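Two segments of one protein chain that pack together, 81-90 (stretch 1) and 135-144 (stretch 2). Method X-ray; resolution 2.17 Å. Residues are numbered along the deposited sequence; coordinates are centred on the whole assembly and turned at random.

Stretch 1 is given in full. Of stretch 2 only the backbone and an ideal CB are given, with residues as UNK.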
# COMPACT_ATOMS: atom_id res chain seq x y z
N GLN A 81 -5.12 -4.11 22.02
CA GLN A 81 -6.11 -4.74 21.16
C GLN A 81 -5.54 -5.19 19.82
O GLN A 81 -4.45 -4.77 19.43
CB GLN A 81 -7.28 -3.79 20.92
CG GLN A 81 -6.89 -2.49 20.25
CD GLN A 81 -8.07 -1.54 20.14
OE1 GLN A 81 -9.15 -1.82 20.67
NE2 GLN A 81 -7.88 -0.43 19.46
N ASN A 82 -6.28 -6.05 19.13
CA ASN A 82 -5.89 -6.56 17.82
C ASN A 82 -6.26 -5.56 16.75
O ASN A 82 -7.42 -5.47 16.34
CB ASN A 82 -6.56 -7.90 17.55
CG ASN A 82 -6.28 -8.42 16.14
OD1 ASN A 82 -5.37 -7.95 15.45
ND2 ASN A 82 -7.06 -9.40 15.71
N SER A 83 -5.26 -4.82 16.28
CA SER A 83 -5.50 -3.70 15.37
C SER A 83 -5.81 -4.11 13.93
O SER A 83 -6.01 -3.25 13.08
CB SER A 83 -4.29 -2.76 15.40
OG SER A 83 -4.11 -2.23 16.70
N VAL A 84 -5.84 -5.41 13.66
CA VAL A 84 -6.24 -5.88 12.33
C VAL A 84 -7.52 -6.73 12.43
O VAL A 84 -7.89 -7.42 11.48
CB VAL A 84 -5.11 -6.67 11.63
CG1 VAL A 84 -3.87 -5.79 11.46
CG2 VAL A 84 -4.78 -7.90 12.40
N ASP A 85 -8.18 -6.68 13.58
CA ASP A 85 -9.52 -7.25 13.72
C ASP A 85 -10.55 -6.28 13.12
O ASP A 85 -10.39 -5.07 13.22
CB ASP A 85 -9.84 -7.53 15.19
CG ASP A 85 -11.30 -7.85 15.42
OD1 ASP A 85 -12.06 -6.92 15.77
OD2 ASP A 85 -11.69 -9.02 15.24
N VAL A 86 -11.60 -6.81 12.49
CA VAL A 86 -12.48 -5.97 11.68
C VAL A 86 -13.24 -4.95 12.52
O VAL A 86 -13.35 -3.78 12.14
CB VAL A 86 -13.51 -6.82 10.89
CG1 VAL A 86 -14.39 -5.91 10.03
CG2 VAL A 86 -12.80 -7.84 10.03
N ASP A 87 -13.75 -5.39 13.66
CA ASP A 87 -14.55 -4.54 14.53
C ASP A 87 -13.70 -3.51 15.25
O ASP A 87 -14.19 -2.44 15.61
CB ASP A 87 -15.32 -5.39 15.53
CG ASP A 87 -16.37 -6.28 14.86
OD1 ASP A 87 -16.90 -5.89 13.80
OD2 ASP A 87 -16.65 -7.37 15.40
N VAL A 88 -12.42 -3.81 15.46
CA VAL A 88 -11.49 -2.85 16.03
C VAL A 88 -11.24 -1.69 15.06
O VAL A 88 -11.37 -0.52 15.44
CB VAL A 88 -10.14 -3.50 16.39
CG1 VAL A 88 -9.06 -2.43 16.61
CG2 VAL A 88 -10.29 -4.38 17.62
N MET A 89 -10.89 -2.04 13.82
CA MET A 89 -10.61 -1.07 12.76
C MET A 89 -11.83 -0.24 12.42
O MET A 89 -11.71 0.95 12.17
CB MET A 89 -10.11 -1.78 11.48
CG MET A 89 -9.90 -0.84 10.29
SD MET A 89 -9.22 -1.59 8.78
CE MET A 89 -7.58 -2.00 9.33
N LYS A 90 -12.98 -0.89 12.40
CA LYS A 90 -14.25 -0.20 12.20
C LYS A 90 -14.48 0.85 13.28
O LYS A 90 -14.86 1.98 12.98
CB LYS A 90 -15.40 -1.21 12.18
CG LYS A 90 -15.56 -1.96 10.86
CD LYS A 90 -16.73 -2.92 10.93
CE LYS A 90 -17.16 -3.37 9.56
NZ LYS A 90 -18.44 -4.12 9.65
N UNK A 135 -0.72 -14.67 16.33
CA UNK A 135 -0.37 -14.03 15.06
C UNK A 135 -1.62 -13.75 14.24
O UNK A 135 -2.18 -14.66 13.63
CB UNK A 135 0.60 -14.91 14.26
N UNK A 136 -2.07 -12.49 14.24
CA UNK A 136 -3.24 -12.09 13.47
C UNK A 136 -2.92 -11.22 12.26
O UNK A 136 -2.09 -10.32 12.34
CB UNK A 136 -4.21 -11.34 14.38
N UNK A 137 -3.59 -11.49 11.15
CA UNK A 137 -3.40 -10.73 9.92
C UNK A 137 -4.75 -10.48 9.26
O UNK A 137 -5.70 -11.23 9.50
CB UNK A 137 -2.46 -11.47 8.96
N UNK A 138 -4.84 -9.46 8.43
CA UNK A 138 -6.13 -9.10 7.86
C UNK A 138 -6.25 -9.57 6.41
O UNK A 138 -5.42 -9.26 5.57
CB UNK A 138 -6.34 -7.59 7.94
N UNK A 139 -7.30 -10.33 6.12
CA UNK A 139 -7.58 -10.75 4.76
C UNK A 139 -8.23 -9.60 3.99
O UNK A 139 -8.97 -8.81 4.58
CB UNK A 139 -8.48 -11.99 4.75
N UNK A 140 -7.93 -9.48 2.70
CA UNK A 140 -8.40 -8.33 1.93
C UNK A 140 -9.93 -8.19 1.90
O UNK A 140 -10.43 -7.07 1.95
CB UNK A 140 -7.87 -8.43 0.50
N UNK A 141 -10.68 -9.31 1.84
CA UNK A 141 -12.13 -9.14 2.03
C UNK A 141 -12.53 -8.55 3.39
O UNK A 141 -13.53 -7.85 3.46
CB UNK A 141 -12.82 -10.49 1.86
N UNK A 142 -11.76 -8.83 4.44
CA UNK A 142 -12.01 -8.25 5.77
C UNK A 142 -11.69 -6.76 5.78
O UNK A 142 -12.41 -5.97 6.37
CB UNK A 142 -11.18 -8.97 6.84
N UNK A 143 -10.59 -6.38 5.12
CA UNK A 143 -10.24 -4.97 4.96
C UNK A 143 -11.33 -4.21 4.20
O UNK A 143 -11.65 -3.07 4.53
CB UNK A 143 -8.90 -4.84 4.23
N UNK A 144 -11.89 -4.84 3.17
CA UNK A 144 -12.94 -4.21 2.37
C UNK A 144 -14.23 -4.04 3.17
O UNK A 144 -15.01 -3.12 2.92
CB UNK A 144 -13.21 -5.04 1.11

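Position 135 has nothing of stretch 1 within 5.5 Å of its ideal CB. Stretch 1 sets no demand here, and many residues would do. The deposited residue is Asp135. It turns to its own stretch and forms a salt bridge with position 137.

Position 136 has extended backbone angles, and its CA-to-CB bond points toward stretch 1. The ideal CB lies 3.7 Å from Asn82 ND2 and 4.0 Å from Val84 CG2. One neighbour is a polar amide, the other a methyl group. A medium polar side chain would suit this mixed setting, and so would a small or branched apolar one. Asn82 OD1 is already engaged, accepting from Val84 N at 3.1 Å. The residue is Asn136, with chi1 in m. Its CG sits 3.6 Å from Asn82 ND2, a packing contact without a hydrogen bond. Its backbone O lies 3.6 Å from Val84 CG2.

Position 137 is also extended, but its CB points away, 5.5 Å from Val84 CG2. As the strand alternates, this side chain leaves the contact. A long or polar residue is easily accommodated. Arg137 is found. Its NE donates to Asp135 OD1 at 3.2 Å, and its NH2 reaches Asp135 OD2 at 2.9 Å, so the guanidinium grips both carboxylate oxygens. A water links the backbones: it donates to Val84 O at 2.7 Å and, weakly, to Arg137 O at 3.5 Å.

Position 138 points toward stretch 1 again. Its ideal CB is 3.9 Å from Val84 O. The CA of position 138 and Val84 CA are 5.5 Å apart. Beyond lie Val86 and the thioether end of Met89. A long, flexible apolar side chain would fit best; leucine or isoleucine could also be considered. The deposited residue is Met138. Its CB meets Val84 CB at 4.0 Å, and its CG passes Val84 O at 3.4 Å. Farther out, its SD touches Met89 CE at 3.6 Å, and its CE lies 4.1 Å from Val86 CG2. Chi1, at -148°, is between wells, while chi2 and chi3 are both t, so the outer chain is extended.

Positions 139, 140 and 141 are out of reach of stretch 1. Position 139 precedes a helix, where Ser, Thr, Asp or Asn is common. It is Asn139, whose side chain makes no capping bond. Positions 140 and 141 have helical angles; an early helical turn tolerates proline. They are Ile140 and Pro141.

Position 142 is helical and points toward stretch 1, its ideal CB 3.8 Å from Val86 CG2. The methyl favours an aliphatic start, but a short polar residue can also fit. It is Asp142. Its CB packs on Val86 CG2 at 3.7 Å.

Position 143 points away, with no stretch 1 atom within 5.5 Å of its ideal CB. Only a longer side chain could bend back to Met89. Leu143 does so, with CD1 3.8 Å from Met89 SD.

Position 144 is out of reach and unconstrained by stretch 1. It is Asn144, whose OD1 is hydrogen-bonded elsewhere in the structure.

Stretch 2 (135-144) DNRMNIPDLN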
# COMPACT_ATOMS: atom_id res chain seq x y z
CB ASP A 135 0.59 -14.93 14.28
CG ASP A 135 1.24 -14.23 13.11
OD1 ASP A 135 0.72 -13.20 12.64
OD2 ASP A 135 2.28 -14.74 12.63
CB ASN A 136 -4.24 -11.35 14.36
CG ASN A 136 -4.79 -12.21 15.44
OD1 ASN A 136 -4.40 -12.09 16.60
ND2 ASN A 136 -5.70 -13.10 15.08
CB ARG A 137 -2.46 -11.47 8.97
CG ARG A 137 -1.13 -11.82 9.61
CD ARG A 137 -0.23 -12.60 8.71
NE ARG A 137 0.82 -13.26 9.48
CZ ARG A 137 1.79 -14.00 8.94
NH1 ARG A 137 1.84 -14.16 7.63
NH2 ARG A 137 2.70 -14.57 9.72
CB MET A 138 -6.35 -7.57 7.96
CG MET A 138 -7.81 -7.15 8.14
SD MET A 138 -8.13 -5.35 8.15
CE MET A 138 -9.84 -5.36 8.67
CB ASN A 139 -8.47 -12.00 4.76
CG ASN A 139 -7.73 -13.24 5.24
OD1 ASN A 139 -6.92 -13.81 4.51
ND2 ASN A 139 -8.02 -13.68 6.47
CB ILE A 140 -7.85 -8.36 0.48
CG1 ILE A 140 -6.33 -8.54 0.51
CG2 ILE A 140 -8.22 -7.08 -0.27
CD1 ILE A 140 -5.60 -7.48 1.29
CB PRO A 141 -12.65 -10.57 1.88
CG PRO A 141 -11.73 -11.15 0.88
CD PRO A 141 -10.37 -10.63 1.25
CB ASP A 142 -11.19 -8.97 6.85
CG ASP A 142 -11.67 -10.38 7.12
OD1 ASP A 142 -12.89 -10.63 6.97
OD2 ASP A 142 -10.84 -11.24 7.49
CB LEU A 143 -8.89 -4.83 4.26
CG LEU A 143 -8.34 -3.43 4.01
CD1 LEU A 143 -8.20 -2.63 5.31
CD2 LEU A 143 -7.02 -3.50 3.28
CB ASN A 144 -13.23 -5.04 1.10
CG ASN A 144 -13.98 -4.26 0.05
OD1 ASN A 144 -13.82 -3.04 -0.07
ND2 ASN A 144 -14.82 -4.95 -0.71
O HOH W 1 -8.66 -9.99 10.88
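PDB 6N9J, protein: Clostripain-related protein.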